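Local coordinates for repressor protein C2 (Enterobacteria phage P22, PDB 2R1J) that maintains phage lysogeny by binding the OR and OL operators through its N-terminal helix-turn-helix domain, blocking transcription of the lytic genes, at residues C[17-21]-C[22-26]; C[28-32]-C[33-37]; C[43-47]-C[48-52]. All blocks are in the same frame, centred on the assembly; numbering follows the deposited sequence.

Contact 1: residues C[17-21]-C[22-26]. With nucleotides of chain B.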
loop_
_atom_site.group_PDB
_atom_site.type_symbol
_atom_site.label_atom_id
_atom_site.label_comp_id
_atom_site.label_asym_id
_atom_site.label_seq_id
_atom_site.Cartn_x
_atom_site.Cartn_y
_atom_site.Cartn_z
ATOM N N LEU C 17 -2.934 8.055 -19.651
ATOM C CA LEU C 17 -2.327 9.350 -19.336
ATOM C C LEU C 17 -1.266 9.757 -20.353
ATOM O O LEU C 17 -0.765 10.886 -20.323
ATOM C CB LEU C 17 -1.686 9.307 -17.944
ATOM C CG LEU C 17 -2.584 9.417 -16.709
ATOM C CD1 LEU C 17 -3.060 10.848 -16.561
ATOM C CD2 LEU C 17 -3.758 8.463 -16.810
ATOM N N LYS C 18 -0.931 8.837 -21.251
ATOM C CA LYS C 18 0.079 9.068 -22.276
ATOM C C LYS C 18 1.407 9.531 -21.716
ATOM O O LYS C 18 1.877 10.627 -22.015
ATOM C CB LYS C 18 -0.403 10.090 -23.310
ATOM C CG LYS C 18 -1.693 9.676 -23.969
ATOM C CD LYS C 18 -2.129 10.718 -24.984
ATOM C CE LYS C 18 -3.519 10.366 -25.506
ATOM N NZ LYS C 18 -3.884 11.307 -26.624
ATOM N N ILE C 19 2.023 8.694 -20.894
ATOM C CA ILE C 19 3.327 9.044 -20.343
ATOM C C ILE C 19 4.203 7.801 -20.344
ATOM O O ILE C 19 3.698 6.682 -20.285
ATOM C CB ILE C 19 3.207 9.607 -18.919
ATOM C CG1 ILE C 19 2.529 8.592 -18.006
ATOM C CG2 ILE C 19 2.408 10.914 -18.944
ATOM C CD1 ILE C 19 2.493 9.014 -16.566
ATOM N N ARG C 20 5.513 8.004 -20.446
ATOM C CA ARG C 20 6.458 6.895 -20.483
ATOM C C ARG C 20 6.611 6.322 -19.063
ATOM O O ARG C 20 6.161 6.935 -18.093
ATOM C CB ARG C 20 7.819 7.374 -21.003
ATOM C CG ARG C 20 8.433 8.543 -20.212
ATOM C CD ARG C 20 9.846 8.850 -20.669
ATOM N NE ARG C 20 10.429 9.962 -19.916
ATOM C CZ ARG C 20 11.664 10.430 -20.097
ATOM N NH1 ARG C 20 12.471 9.893 -21.008
ATOM N NH2 ARG C 20 12.101 11.432 -19.349
ATOM N N GLN C 21 7.217 5.143 -18.955
ATOM C CA GLN C 21 7.415 4.521 -17.641
ATOM C C GLN C 21 8.300 5.411 -16.780
ATOM O O GLN C 21 8.066 5.569 -15.570
ATOM C CB GLN C 21 8.074 3.145 -17.778
ATOM C CG GLN C 21 7.177 2.094 -18.405
ATOM C CD GLN C 21 7.819 0.715 -18.452
ATOM O OE1 GLN C 21 9.034 0.583 -18.566
ATOM N NE2 GLN C 21 6.991 -0.323 -18.385
ATOM N N ALA C 22 9.322 5.985 -17.400
ATOM C CA ALA C 22 10.227 6.865 -16.678
ATOM C C ALA C 22 9.481 8.076 -16.117
ATOM O O ALA C 22 9.791 8.557 -15.014
ATOM C CB ALA C 22 11.373 7.316 -17.571
ATOM N N ALA C 23 8.496 8.581 -16.856
ATOM C CA ALA C 23 7.750 9.740 -16.383
ATOM C C ALA C 23 6.869 9.362 -15.200
ATOM O O ALA C 23 6.735 10.134 -14.248
ATOM C CB ALA C 23 6.888 10.340 -17.524
ATOM N N LEU C 24 6.249 8.189 -15.261
ATOM C CA LEU C 24 5.418 7.756 -14.134
ATOM C C LEU C 24 6.340 7.522 -12.917
ATOM O O LEU C 24 6.006 7.893 -11.792
ATOM C CB LEU C 24 4.666 6.460 -14.481
ATOM C CG LEU C 24 3.766 5.892 -13.364
ATOM C CD1 LEU C 24 2.718 6.910 -12.936
ATOM C CD2 LEU C 24 3.093 4.634 -13.867
ATOM N N GLY C 25 7.500 6.924 -13.158
ATOM C CA GLY C 25 8.438 6.682 -12.066
ATOM C C GLY C 25 8.803 7.975 -11.346
ATOM O O GLY C 25 8.840 8.037 -10.106
ATOM N N LYS C 26 9.047 9.031 -12.120
ATOM C CA LYS C 26 9.398 10.324 -11.540
ATOM C C LYS C 26 8.264 10.847 -10.664
ATOM O O LYS C 26 8.494 11.416 -9.593
ATOM C CB LYS C 26 9.697 11.341 -12.659
ATOM C CG LYS C 26 10.136 12.708 -12.156
ATOM C CD LYS C 26 11.515 12.659 -11.536
ATOM C CE LYS C 26 11.837 13.967 -10.809
ATOM N NZ LYS C 26 13.136 13.881 -10.075
ATOM P P DT B 3 7.901 3.090 -22.267
ATOM O OP1 DT B 3 6.448 2.884 -22.468
ATOM O OP2 DT B 3 8.377 3.995 -21.203
ATOM O "O5'" DT B 3 8.586 1.661 -22.117
ATOM C "C5'" DT B 3 8.301 0.653 -23.074
ATOM C "C4'" DT B 3 9.125 -0.592 -22.834
ATOM O "O4'" DT B 3 10.539 -0.322 -23.002
ATOM C "C3'" DT B 3 8.976 -1.302 -21.481
ATOM O "O3'" DT B 3 8.629 -2.662 -21.748
ATOM C "C2'" DT B 3 10.371 -1.210 -20.874
ATOM C "C1'" DT B 3 11.253 -1.154 -22.104
ATOM N N1 DT B 3 12.597 -0.576 -21.914
ATOM C C2 DT B 3 13.696 -1.369 -22.159
ATOM O O2 DT B 3 13.620 -2.535 -22.491
ATOM N N3 DT B 3 14.900 -0.743 -21.998
ATOM C C4 DT B 3 15.118 0.565 -21.621
ATOM O O4 DT B 3 16.278 0.991 -21.528
ATOM C C5 DT B 3 13.925 1.336 -21.362
ATOM C C7 DT B 3 14.058 2.765 -20.926
ATOM C C6 DT B 3 12.739 0.734 -21.517
ATOM P P DT B 4 8.226 -3.658 -20.539
ATOM O OP1 DT B 4 7.059 -4.453 -20.982
ATOM O OP2 DT B 4 8.120 -2.890 -19.261
ATOM O "O5'" DT B 4 9.465 -4.649 -20.500
ATOM C "C5'" DT B 4 9.864 -5.315 -21.700
ATOM C "C4'" DT B 4 11.126 -6.118 -21.490
ATOM O "O4'" DT B 4 12.260 -5.247 -21.304
ATOM C "C3'" DT B 4 11.135 -7.095 -20.315
ATOM O "O3'" DT B 4 11.732 -8.299 -20.792
ATOM C "C2'" DT B 4 12.034 -6.412 -19.293
ATOM C "C1'" DT B 4 13.023 -5.683 -20.179
ATOM N N1 DT B 4 13.668 -4.484 -19.617
ATOM C C2 DT B 4 15.050 -4.385 -19.681
ATOM O O2 DT B 4 15.776 -5.292 -20.049
ATOM N N3 DT B 4 15.555 -3.176 -19.287
ATOM C C4 DT B 4 14.844 -2.091 -18.822
ATOM O O4 DT B 4 15.426 -1.053 -18.560
ATOM C C5 DT B 4 13.417 -2.287 -18.701
ATOM C C7 DT B 4 12.581 -1.181 -18.145
ATOM C C6 DT B 4 12.901 -3.464 -19.096
#
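R20 and A23 meet at the start of helix 21-28, where the backbone supplies the polar bonds. R20, at the N-cap position, offers its carbonyl O to L24 N at 3.1 Å (N-H...O 159°), and its weak bond to A23 N bends well off line. One residue on, G25 N reaches Q21 O at 2.8 Å, closing the next helical turn.

The apolar contacts come from the residues just before the helix. I19 lays CB against the methyl CB of A23, and its CD1 lies 3.9 Å from L24 CB, the two side chains crossing at a slant. R20 has CG between its backbone N and carbonyl carbon (chi1 56°) and runs extended from there, so its chain passes over the first turn: CG comes 3.6 Å from A23 CB, and A22 CB sits above one face of the guanidinium, offset toward the rim.

Bonds to DNA come from Q21. Its backbone N donates almost straight (170°) to OP2 of DT3 of chain B at 2.8 Å, and its extended side chain carries NE2 to 2.9 Å from OP2 of DT4 of chain B. E39 accepts a second bond from NE2, which should fix the rotation of the amide. A backbone N-H and a glutamine amide gripping successive phosphates at a helix N-terminus are characteristic of the first helix of the helix-turn-helix in the Cro/C1 family.

Contact 2: residues C[28-32]-C[33-37]. With nucleotides of chain A; nucleotides of chain B.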
loop_
_atom_site.group_PDB
_atom_site.type_symbol
_atom_site.label_atom_id
_atom_site.label_comp_id
_atom_site.label_asym_id
_atom_site.label_seq_id
_atom_site.Cartn_x
_atom_site.Cartn_y
_atom_site.Cartn_z
ATOM N N VAL C 28 5.974 9.029 -9.080
ATOM C CA VAL C 28 5.840 8.147 -7.903
ATOM C C VAL C 28 7.056 8.172 -6.983
ATOM O O VAL C 28 6.921 7.989 -5.769
ATOM C CB VAL C 28 5.592 6.687 -8.374
ATOM C CG1 VAL C 28 5.540 5.711 -7.189
ATOM C CG2 VAL C 28 4.299 6.646 -9.183
ATOM N N GLY C 29 8.230 8.390 -7.550
ATOM C CA GLY C 29 9.442 8.405 -6.750
ATOM C C GLY C 29 10.221 7.101 -6.833
ATOM O O GLY C 29 10.903 6.720 -5.879
ATOM N N VAL C 30 10.101 6.403 -7.963
ATOM C CA VAL C 30 10.836 5.161 -8.188
ATOM C C VAL C 30 11.426 5.196 -9.580
ATOM O O VAL C 30 11.143 6.109 -10.350
ATOM C CB VAL C 30 9.946 3.903 -8.080
ATOM C CG1 VAL C 30 9.374 3.804 -6.657
ATOM C CG2 VAL C 30 8.806 3.936 -9.091
ATOM N N SER C 31 12.234 4.194 -9.897
ATOM C CA SER C 31 12.857 4.113 -11.208
ATOM C C SER C 31 11.875 3.619 -12.256
ATOM O O SER C 31 10.820 3.073 -11.952
ATOM C CB SER C 31 14.038 3.146 -11.167
ATOM O OG SER C 31 13.614 1.815 -10.935
ATOM N N ASN C 32 12.244 3.815 -13.519
ATOM C CA ASN C 32 11.406 3.338 -14.596
ATOM C C ASN C 32 11.396 1.807 -14.523
ATOM O O ASN C 32 10.411 1.164 -14.873
ATOM C CB ASN C 32 11.992 3.795 -15.932
ATOM C CG ASN C 32 13.347 3.226 -16.182
ATOM O OD1 ASN C 32 14.270 3.417 -15.381
ATOM N ND2 ASN C 32 13.497 2.511 -17.292
ATOM N N VAL C 33 12.496 1.208 -14.073
ATOM C CA VAL C 33 12.535 -0.248 -13.968
ATOM C C VAL C 33 11.468 -0.755 -12.957
ATOM O O VAL C 33 10.807 -1.773 -13.190
ATOM C CB VAL C 33 13.952 -0.738 -13.560
ATOM C CG1 VAL C 33 13.965 -2.271 -13.458
ATOM C CG2 VAL C 33 14.973 -0.282 -14.603
ATOM N N ALA C 34 11.286 -0.058 -11.838
ATOM C CA ALA C 34 10.278 -0.473 -10.883
ATOM C C ALA C 34 8.897 -0.452 -11.549
ATOM O O ALA C 34 8.073 -1.339 -11.351
ATOM C CB ALA C 34 10.287 0.450 -9.672
ATOM N N ILE C 35 8.632 0.577 -12.355
ATOM C CA ILE C 35 7.331 0.637 -13.026
ATOM C C ILE C 35 7.188 -0.590 -13.934
ATOM O O ILE C 35 6.125 -1.234 -13.966
ATOM C CB ILE C 35 7.189 1.927 -13.884
ATOM C CG1 ILE C 35 7.301 3.167 -12.997
ATOM C CG2 ILE C 35 5.820 1.913 -14.603
ATOM C CD1 ILE C 35 6.297 3.239 -11.873
ATOM N N SER C 36 8.248 -0.909 -14.666
ATOM C CA SER C 36 8.260 -2.068 -15.561
ATOM C C SER C 36 7.999 -3.358 -14.807
ATOM O O SER C 36 7.251 -4.224 -15.257
ATOM C CB SER C 36 9.597 -2.149 -16.306
ATOM O OG SER C 36 9.713 -3.373 -17.001
ATOM N N GLN C 37 8.583 -3.467 -13.614
ATOM C CA GLN C 37 8.391 -4.664 -12.814
ATOM C C GLN C 37 6.943 -4.781 -12.325
ATOM O O GLN C 37 6.391 -5.869 -12.331
ATOM C CB GLN C 37 9.387 -4.658 -11.648
ATOM C CG GLN C 37 10.822 -4.744 -12.069
ATOM C CD GLN C 37 11.786 -4.371 -10.942
ATOM O OE1 GLN C 37 11.431 -3.613 -10.032
ATOM N NE2 GLN C 37 13.011 -4.881 -11.018
ATOM P P DT A 14 13.884 2.379 -7.102
ATOM O OP1 DT A 14 13.654 3.776 -6.685
ATOM O OP2 DT A 14 13.187 1.822 -8.277
ATOM O "O5'" DT A 14 15.449 2.168 -7.247
ATOM C "C5'" DT A 14 16.283 2.363 -6.106
ATOM C "C4'" DT A 14 17.713 2.047 -6.461
ATOM O "O4'" DT A 14 17.850 0.614 -6.603
ATOM C "C3'" DT A 14 18.074 2.659 -7.811
ATOM O "O3'" DT A 14 19.269 3.416 -7.808
ATOM C "C2'" DT A 14 18.211 1.484 -8.749
ATOM C "C1'" DT A 14 18.448 0.286 -7.853
ATOM N N1 DT A 14 17.737 -0.884 -8.398
ATOM C C2 DT A 14 18.422 -2.045 -8.672
ATOM O O2 DT A 14 19.627 -2.168 -8.511
ATOM N N3 DT A 14 17.651 -3.060 -9.162
ATOM C C4 DT A 14 16.307 -3.019 -9.435
ATOM O O4 DT A 14 15.752 -4.012 -9.879
ATOM C C5 DT A 14 15.651 -1.755 -9.154
ATOM C C7 DT A 14 14.196 -1.590 -9.471
ATOM C C6 DT A 14 16.384 -0.777 -8.638
ATOM P P DT B 4 8.226 -3.658 -20.539
ATOM O OP1 DT B 4 7.059 -4.453 -20.982
ATOM O OP2 DT B 4 8.120 -2.890 -19.261
ATOM O "O5'" DT B 4 9.465 -4.649 -20.500
ATOM C "C5'" DT B 4 9.864 -5.315 -21.700
ATOM C "C4'" DT B 4 11.126 -6.118 -21.490
ATOM O "O4'" DT B 4 12.260 -5.247 -21.304
ATOM C "C3'" DT B 4 11.135 -7.095 -20.315
ATOM O "O3'" DT B 4 11.732 -8.299 -20.792
ATOM C "C2'" DT B 4 12.034 -6.412 -19.293
ATOM C "C1'" DT B 4 13.023 -5.683 -20.179
ATOM N N1 DT B 4 13.668 -4.484 -19.617
ATOM C C2 DT B 4 15.050 -4.385 -19.681
ATOM O O2 DT B 4 15.776 -5.292 -20.049
ATOM N N3 DT B 4 15.555 -3.176 -19.287
ATOM C C4 DT B 4 14.844 -2.091 -18.822
ATOM O O4 DT B 4 15.426 -1.053 -18.560
ATOM C C5 DT B 4 13.417 -2.287 -18.701
ATOM C C7 DT B 4 12.581 -1.181 -18.145
ATOM C C6 DT B 4 12.901 -3.464 -19.096
ATOM P P DT A 15 19.606 4.320 -9.096
ATOM O OP1 DT A 15 20.155 5.609 -8.615
ATOM O OP2 DT A 15 18.414 4.309 -9.977
ATOM O "O5'" DT A 15 20.721 3.487 -9.864
ATOM C "C5'" DT A 15 21.882 3.027 -9.187
ATOM C "C4'" DT A 15 22.688 2.118 -10.085
ATOM O "O4'" DT A 15 21.968 0.883 -10.305
ATOM C "C3'" DT A 15 23.037 2.659 -11.474
ATOM O "O3'" DT A 15 24.366 2.223 -11.799
ATOM C "C2'" DT A 15 22.025 1.981 -12.380
ATOM C "C1'" DT A 15 21.846 0.631 -11.698
ATOM N N1 DT A 15 20.543 -0.013 -11.910
ATOM C C2 DT A 15 20.527 -1.346 -12.237
ATOM O O2 DT A 15 21.533 -2.008 -12.424
ATOM N N3 DT A 15 19.276 -1.888 -12.351
ATOM C C4 DT A 15 18.075 -1.241 -12.202
ATOM O O4 DT A 15 17.031 -1.872 -12.343
ATOM C C5 DT A 15 18.159 0.163 -11.895
ATOM C C7 DT A 15 16.901 0.956 -11.752
ATOM C C6 DT A 15 19.375 0.704 -11.760
#
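N32 and V33 adjoin at the start of the recognition helix of the helix-turn-helix motif, 32-39, and these two residues bury the most surface here. N32 turns CG between its own backbone N and carbonyl carbon (chi1 63°), which folds the amide back over the peptide to V33. Its carbonyl O accepts from S36 N at 3.0 Å (163°), one turn into the helix, after the weak bond of I35 N to S31 O. V33 points its two methyls at the thymines of chain A: CG1 lies 3.3 Å from O4 of DT15, with C7 of DT14 a little farther off, and CG2 lies 3.7 Å from the methyl C7 of DT15, an apolar wedge in the major groove that is consistent with direct readout.

Among the residues packed behind, I35 meets V30 at about a right angle, its CD1 touching V30 CG2, while V30 CB rests on A34 CB. Two further residues reach out to the operator. S36 OG donates to OP2 of DT4 of chain B, and R40 also bonds this hydroxyl; Q37 NE2 donates to O4 of DT14 of chain A at 3.1 Å.

The N-cap, S31, joins helix and phosphate: OG accepts from A34 N at 3.1 Å and donates to OP2 of DT14 of chain A at 2.7 Å, and S31 N donates to that same OP2 at 3.0 Å.

Contact 3: residues C[43-47]-C[48-52]. With nucleotides of chain A.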
loop_
_atom_site.group_PDB
_atom_site.type_symbol
_atom_site.label_atom_id
_atom_site.label_comp_id
_atom_site.label_asym_id
_atom_site.label_seq_id
_atom_site.Cartn_x
_atom_site.Cartn_y
_atom_site.Cartn_z
ATOM N N THR C 43 6.889 -7.872 -9.541
ATOM C CA THR C 43 6.782 -7.481 -8.131
ATOM C C THR C 43 5.508 -6.642 -8.000
ATOM O O THR C 43 4.843 -6.355 -9.002
ATOM C CB THR C 43 7.951 -6.575 -7.703
ATOM O OG1 THR C 43 7.980 -5.408 -8.544
ATOM C CG2 THR C 43 9.280 -7.320 -7.813
ATOM N N GLU C 44 5.155 -6.279 -6.772
ATOM C CA GLU C 44 4.004 -5.417 -6.493
ATOM C C GLU C 44 4.542 -4.236 -5.686
ATOM O O GLU C 44 5.517 -4.369 -4.932
ATOM C CB GLU C 44 2.943 -6.134 -5.675
ATOM C CG GLU C 44 2.147 -7.109 -6.508
ATOM C CD GLU C 44 1.010 -7.785 -5.762
ATOM O OE1 GLU C 44 0.650 -7.370 -4.635
ATOM O OE2 GLU C 44 0.453 -8.750 -6.327
ATOM N N PRO C 45 3.925 -3.058 -5.836
ATOM C CA PRO C 45 4.409 -1.899 -5.092
ATOM C C PRO C 45 4.223 -2.042 -3.582
ATOM O O PRO C 45 3.237 -2.632 -3.127
ATOM C CB PRO C 45 3.576 -0.744 -5.648
ATOM C CG PRO C 45 2.306 -1.417 -6.114
ATOM C CD PRO C 45 2.746 -2.737 -6.669
ATOM N N ASN C 46 5.164 -1.471 -2.838
ATOM C CA ASN C 46 5.064 -1.524 -1.390
ATOM C C ASN C 46 3.994 -0.507 -0.939
ATOM O O ASN C 46 3.345 0.128 -1.764
ATOM C CB ASN C 46 6.445 -1.283 -0.731
ATOM C CG ASN C 46 6.964 0.127 -0.893
ATOM O OD1 ASN C 46 6.199 1.061 -1.138
ATOM N ND2 ASN C 46 8.267 0.296 -0.729
ATOM N N GLY C 47 3.797 -0.358 0.364
ATOM C CA GLY C 47 2.737 0.516 0.847
ATOM C C GLY C 47 2.792 1.959 0.391
ATOM O O GLY C 47 1.830 2.502 -0.164
ATOM N N GLU C 48 3.923 2.593 0.646
ATOM C CA GLU C 48 4.075 3.996 0.271
ATOM C C GLU C 48 3.979 4.155 -1.241
ATOM O O GLU C 48 3.339 5.091 -1.757
ATOM C CB GLU C 48 5.442 4.508 0.759
ATOM C CG GLU C 48 5.854 5.882 0.227
ATOM C CD GLU C 48 7.051 6.464 0.978
ATOM O OE1 GLU C 48 7.743 5.684 1.675
ATOM O OE2 GLU C 48 7.303 7.695 0.864
ATOM N N ASN C 49 4.602 3.229 -1.959
ATOM C CA ASN C 49 4.612 3.333 -3.402
ATOM C C ASN C 49 3.237 3.071 -4.024
ATOM O O ASN C 49 2.889 3.712 -5.031
ATOM C CB ASN C 49 5.677 2.415 -3.993
ATOM C CG ASN C 49 7.093 2.911 -3.714
ATOM O OD1 ASN C 49 7.315 4.108 -3.442
ATOM N ND2 ASN C 49 8.067 2.009 -3.789
ATOM N N LEU C 50 2.455 2.150 -3.467
ATOM C CA LEU C 50 1.136 1.910 -4.028
ATOM C C LEU C 50 0.288 3.172 -3.873
ATOM O O LEU C 50 -0.437 3.556 -4.800
ATOM C CB LEU C 50 0.432 0.721 -3.348
ATOM C CG LEU C 50 -1.029 0.448 -3.758
ATOM C CD1 LEU C 50 -1.153 0.081 -5.235
ATOM C CD2 LEU C 50 -1.537 -0.685 -2.875
ATOM N N LEU C 51 0.363 3.820 -2.722
ATOM C CA LEU C 51 -0.436 5.029 -2.539
ATOM C C LEU C 51 0.011 6.122 -3.513
ATOM O O LEU C 51 -0.828 6.769 -4.155
ATOM C CB LEU C 51 -0.358 5.489 -1.093
ATOM C CG LEU C 51 -1.513 4.946 -0.240
ATOM C CD1 LEU C 51 -2.803 5.674 -0.673
ATOM C CD2 LEU C 51 -1.703 3.453 -0.421
ATOM N N ALA C 52 1.318 6.318 -3.669
ATOM C CA ALA C 52 1.797 7.347 -4.598
ATOM C C ALA C 52 1.418 7.023 -6.041
ATOM O O ALA C 52 1.132 7.926 -6.842
ATOM C CB ALA C 52 3.329 7.520 -4.461
ATOM P P DT A 12 6.518 -7.886 -3.619
ATOM O OP1 DT A 12 5.300 -7.375 -2.960
ATOM O OP2 DT A 12 6.444 -8.460 -4.976
ATOM O "O5'" DT A 12 7.660 -6.790 -3.579
ATOM C "C5'" DT A 12 7.802 -5.976 -2.419
ATOM C "C4'" DT A 12 8.938 -5.002 -2.585
ATOM O "O4'" DT A 12 10.206 -5.718 -2.649
ATOM C "C3'" DT A 12 8.858 -4.153 -3.859
ATOM O "O3'" DT A 12 8.817 -2.775 -3.472
ATOM C "C2'" DT A 12 10.107 -4.537 -4.639
ATOM C "C1'" DT A 12 11.053 -5.069 -3.572
ATOM N N1 DT A 12 12.043 -6.062 -4.035
ATOM C C2 DT A 12 13.363 -5.831 -3.731
ATOM O O2 DT A 12 13.757 -4.832 -3.165
ATOM N N3 DT A 12 14.220 -6.825 -4.113
ATOM C C4 DT A 12 13.917 -7.989 -4.728
ATOM O O4 DT A 12 14.811 -8.829 -4.920
ATOM C C5 DT A 12 12.526 -8.157 -5.083
ATOM C C7 DT A 12 12.113 -9.369 -5.852
ATOM C C6 DT A 12 11.658 -7.200 -4.715
ATOM P P DC A 13 8.619 -1.610 -4.574
ATOM O OP1 DC A 13 7.533 -0.723 -4.157
ATOM O OP2 DC A 13 8.695 -2.109 -5.965
ATOM O "O5'" DC A 13 9.932 -0.767 -4.329
ATOM C "C5'" DC A 13 10.778 -0.389 -5.401
ATOM C "C4'" DC A 13 12.212 -0.398 -4.927
ATOM O "O4'" DC A 13 12.598 -1.790 -4.734
ATOM C "C3'" DC A 13 13.161 0.134 -6.001
ATOM O "O3'" DC A 13 13.509 1.485 -5.814
ATOM C "C2'" DC A 13 14.383 -0.763 -5.927
ATOM C "C1'" DC A 13 13.967 -1.970 -5.095
ATOM N N1 DC A 13 14.081 -3.202 -5.906
ATOM C C2 DC A 13 15.323 -3.845 -5.961
ATOM O O2 DC A 13 16.273 -3.307 -5.416
ATOM N N3 DC A 13 15.448 -5.008 -6.633
ATOM C C4 DC A 13 14.402 -5.527 -7.279
ATOM N N4 DC A 13 14.566 -6.707 -7.902
ATOM C C5 DC A 13 13.135 -4.866 -7.297
ATOM C C6 DC A 13 13.015 -3.722 -6.589
HETATM O O HOH W 1 9.364 3.252 0.163
#
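N46 OD1 accepts from N49 N at 2.8 Å, the donor standing nearly in line with the amide C=O (174°): a side-chain N-cap of helix 47-56. The placement follows from the torsions, CG lying between backbone N and carbonyl carbon (chi1 69°), which turns OD1 back toward the first helical turn. The backbone O of N46 takes L50 N, also at 2.8 Å, and G47 O takes L51 N in the turn after.

One phosphate oxygen, OP1 of DC13 of chain A, is gripped twice at 2.8 Å, by N46 N and by N49 ND2, the latter almost straight. The two asparagine amides lie 21° from parallel, with N46 OD1 close beside N49 CB. Earlier in the loop, E44 N donates to OP2 of DT12 of chain A at 3.1 Å. From the N46 amide, ND2 donates to a water that in turn donates to E48 OE1, both links long at 3.3 Å.

Packing lies further in. P45 sets its ring against L50, CG lying 3.9 Å from CD1, with W38 and M6 also touching the proline. L50 packs on G47 of the second subunit as well, at the dimer interface.

N46 thus caps the helix with OD1 while its own N-H, together with the N49 amide, holds the DC13 phosphate; the helix N-terminus would probably favour the anion, with no basic side chain among residues 43-52.

Three helix starts in series along the chain present backbone N-H groups to the operator. Contacts 1 and 2, centres 9 Å apart, hold the starts of the two helices of the helix-turn-helix; they touch where G25 O probably accepts from V30 N at 3.0 Å and where Q21 NE2 packs 3.6 Å from S36 CA, and both bind OP2 of DT4 of chain B. Contact 3, centred 10 Å from contact 2, meets it through V30 CG1 against N49 ND2 at 3.6 Å, and their phosphates follow one another on chain A. Contacts 1 and 3 do not touch, their centres lying 16 Å apart. Contact 1 holds phosphates of chain B and contact 3 those of chain A, while contact 2 binds one on each strand.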